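PDB 2QIP: NYN domain-containing protein from Vibrio parahaemolyticus, which is of unknown function but may act as an RNA nuclease. Local coordinates for residues 100-105 / 122-127. Numbering follows the deposited sequence.
Sequences LDAIEI and SLLVER. With EDO (1,2-ethanediol), chain E; EDO (1,2-ethanediol), chain D.
L124 carries the tight part of this contact, both of its methyls reaching A102. Its CD2 lies 3.7 Å from A102 CB, while L124 CD1 stands 3.8 Å from that same CB and also 3.8 Å from I103 CG1, fitting between the two neighbouring residues. The reach follows from the torsions: CG of L124 is anti to the backbone N (chi1 166°), which carries the fork across to the other helix. In I103, CG1 sits beside the backbone N, and the I103 and L124 side chains pass alongside one another, pointing oppositely. The axes of 100-105 and 122-127 are inclined by 11°, with a closest approach of 10.4 Å, as expected of successive helices on one face of the parallel sheet of this PIN-like alpha/beta fold, linked through strand 111-115. A102, which also rests on L15 of strand 10-17, and L124 are buried, whereas I103 is only partly so. Between the two segments the fit is looser further from the sheet: I103 CD1 comes only to 4.2 Å from R127 CG, the aliphatic root of an arginine whose guanidinium turns off from 100-105. L100 of the second subunit covers this side, and R127 NH1 forms salt bridges with E104 OE1 and D101 OD1 of that chain. On the flank of 122-127 turned away from 100-105, E126 OE1 accepts a hydrogen bond from O1 of the chain E 1,2-ethanediol at 3.0 Å, probably a crystallisation additive.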
loop_
_atom_site.group_PDB
_atom_site.type_symbol
_atom_site.label_atom_id
_atom_site.label_comp_id
_atom_site.label_asym_id
_atom_site.label_seq_id
_atom_site.Cartn_x
_atom_site.Cartn_y
_atom_site.Cartn_z
ATOM N N LEU A 100 -0.344 5.835 1.175
ATOM C CA LEU A 100 -0.872 6.780 2.178
ATOM C C LEU A 100 -0.596 8.236 1.780
ATOM O O LEU A 100 -1.483 9.094 1.834
ATOM C CB LEU A 100 -0.233 6.509 3.534
ATOM C CG LEU A 100 -0.681 5.236 4.230
ATOM C CD1 LEU A 100 0.230 5.015 5.430
ATOM C CD2 LEU A 100 -2.138 5.301 4.649
ATOM N N ASP A 101 0.648 8.515 1.409
ATOM C CA ASP A 101 1.053 9.892 1.131
ATOM C C ASP A 101 0.462 10.423 -0.177
ATOM O O ASP A 101 0.127 11.617 -0.259
ATOM C CB ASP A 101 2.589 10.000 1.105
ATOM C CG ASP A 101 3.216 9.955 2.490
ATOM O OD1 ASP A 101 2.484 10.005 3.518
ATOM O OD2 ASP A 101 4.474 9.899 2.529
ATOM N N ALA A 102 0.357 9.566 -1.194
ATOM C CA ALA A 102 -0.148 10.013 -2.482
ATOM C C ALA A 102 -1.616 10.416 -2.346
ATOM O O ALA A 102 -2.034 11.436 -2.884
ATOM C CB ALA A 102 0.009 8.925 -3.521
ATOM N N ILE A 103 -2.401 9.613 -1.624
ATOM C CA ILE A 103 -3.808 10.015 -1.396
ATOM C C ILE A 103 -3.920 11.284 -0.568
ATOM O O ILE A 103 -4.773 12.150 -0.847
ATOM C CB ILE A 103 -4.598 8.901 -0.719
ATOM C CG1 ILE A 103 -4.868 7.814 -1.732
ATOM C CG2 ILE A 103 -5.915 9.429 -0.091
ATOM C CD1 ILE A 103 -5.794 8.234 -2.934
ATOM N N GLU A 104 -3.068 11.413 0.455
ATOM C CA GLU A 104 -3.078 12.623 1.263
ATOM C C GLU A 104 -2.767 13.891 0.458
ATOM O O GLU A 104 -3.350 14.954 0.707
ATOM C CB GLU A 104 -2.135 12.491 2.461
ATOM C CG GLU A 104 -2.771 11.791 3.630
ATOM C CD GLU A 104 -1.812 11.676 4.794
ATOM O OE1 GLU A 104 -1.786 10.602 5.424
ATOM O OE2 GLU A 104 -1.054 12.641 5.041
ATOM N N ILE A 105 -1.840 13.804 -0.489
ATOM C CA ILE A 105 -1.419 15.004 -1.205
ATOM C C ILE A 105 -2.316 15.310 -2.406
ATOM O O ILE A 105 -2.356 16.445 -2.857
ATOM C CB ILE A 105 0.093 14.922 -1.603
ATOM C CG1 ILE A 105 0.669 16.321 -1.885
ATOM C CG2 ILE A 105 0.305 13.992 -2.814
ATOM C CD1 ILE A 105 0.782 17.208 -0.685
ATOM N N SER A 122 -1.334 0.649 -9.721
ATOM C CA SER A 122 -2.490 0.917 -10.584
ATOM C C SER A 122 -3.721 1.261 -9.753
ATOM O O SER A 122 -4.504 2.141 -10.145
ATOM C CB SER A 122 -2.810 -0.292 -11.468
ATOM O OG SER A 122 -1.687 -0.569 -12.272
ATOM N N LEU A 123 -3.908 0.563 -8.626
ATOM C CA LEU A 123 -5.083 0.842 -7.808
ATOM C C LEU A 123 -5.030 2.242 -7.211
ATOM O O LEU A 123 -6.073 2.901 -7.023
ATOM C CB LEU A 123 -5.268 -0.184 -6.696
ATOM C CG LEU A 123 -5.944 -1.507 -7.101
ATOM C CD1 LEU A 123 -5.075 -2.328 -8.044
ATOM C CD2 LEU A 123 -6.293 -2.318 -5.866
ATOM N N LEU A 124 -3.816 2.694 -6.918
ATOM C CA LEU A 124 -3.621 4.037 -6.365
ATOM C C LEU A 124 -3.900 5.104 -7.419
ATOM O O LEU A 124 -4.585 6.104 -7.140
ATOM C CB LEU A 124 -2.198 4.172 -5.814
ATOM C CG LEU A 124 -1.721 5.595 -5.496
ATOM C CD1 LEU A 124 -2.572 6.259 -4.402
ATOM C CD2 LEU A 124 -0.230 5.548 -5.129
ATOM N N VAL A 125 -3.396 4.886 -8.639
ATOM C CA VAL A 125 -3.659 5.822 -9.727
ATOM C C VAL A 125 -5.175 5.950 -9.937
ATOM O O VAL A 125 -5.720 7.068 -10.000
ATOM C CB VAL A 125 -2.946 5.351 -11.013
ATOM C CG1 VAL A 125 -3.422 6.139 -12.228
ATOM C CG2 VAL A 125 -1.410 5.420 -10.815
ATOM N N GLU A 126 -5.854 4.811 -10.035
ATOM C CA GLU A 126 -7.306 4.799 -10.229
ATOM C C GLU A 126 -8.003 5.571 -9.106
ATOM O O GLU A 126 -8.926 6.334 -9.362
ATOM C CB GLU A 126 -7.822 3.361 -10.294
ATOM C CG GLU A 126 -9.333 3.206 -10.331
ATOM C CD GLU A 126 -9.744 1.745 -10.281
ATOM O OE1 GLU A 126 -9.536 1.090 -9.231
ATOM O OE2 GLU A 126 -10.245 1.259 -11.308
ATOM N N ARG A 127 -7.584 5.368 -7.860
ATOM C CA ARG A 127 -8.282 5.998 -6.730
ATOM C C ARG A 127 -8.072 7.514 -6.734
ATOM O O ARG A 127 -8.983 8.272 -6.391
ATOM C CB ARG A 127 -7.818 5.400 -5.405
ATOM C CG ARG A 127 -8.815 5.607 -4.268
ATOM C CD ARG A 127 -10.123 4.831 -4.453
ATOM N NE ARG A 127 -9.913 3.392 -4.630
ATOM C CZ ARG A 127 -10.007 2.481 -3.654
ATOM N NH1 ARG A 127 -10.297 2.839 -2.420
ATOM N NH2 ARG A 127 -9.751 1.199 -3.907
HETATM C C1 EDO E . -6.829 -0.606 -11.278
HETATM O O1 EDO E . -7.949 -1.108 -10.532
HETATM C C2 EDO E . -6.351 -1.734 -12.177
HETATM O O2 EDO E . -7.398 -2.027 -13.112
HETATM C C1 EDO D . -0.520 12.508 7.938
HETATM O O1 EDO D . 0.718 12.558 7.228
HETATM C C2 EDO D . -0.411 13.041 9.354
HETATM O O2 EDO D . -0.456 11.933 10.259
#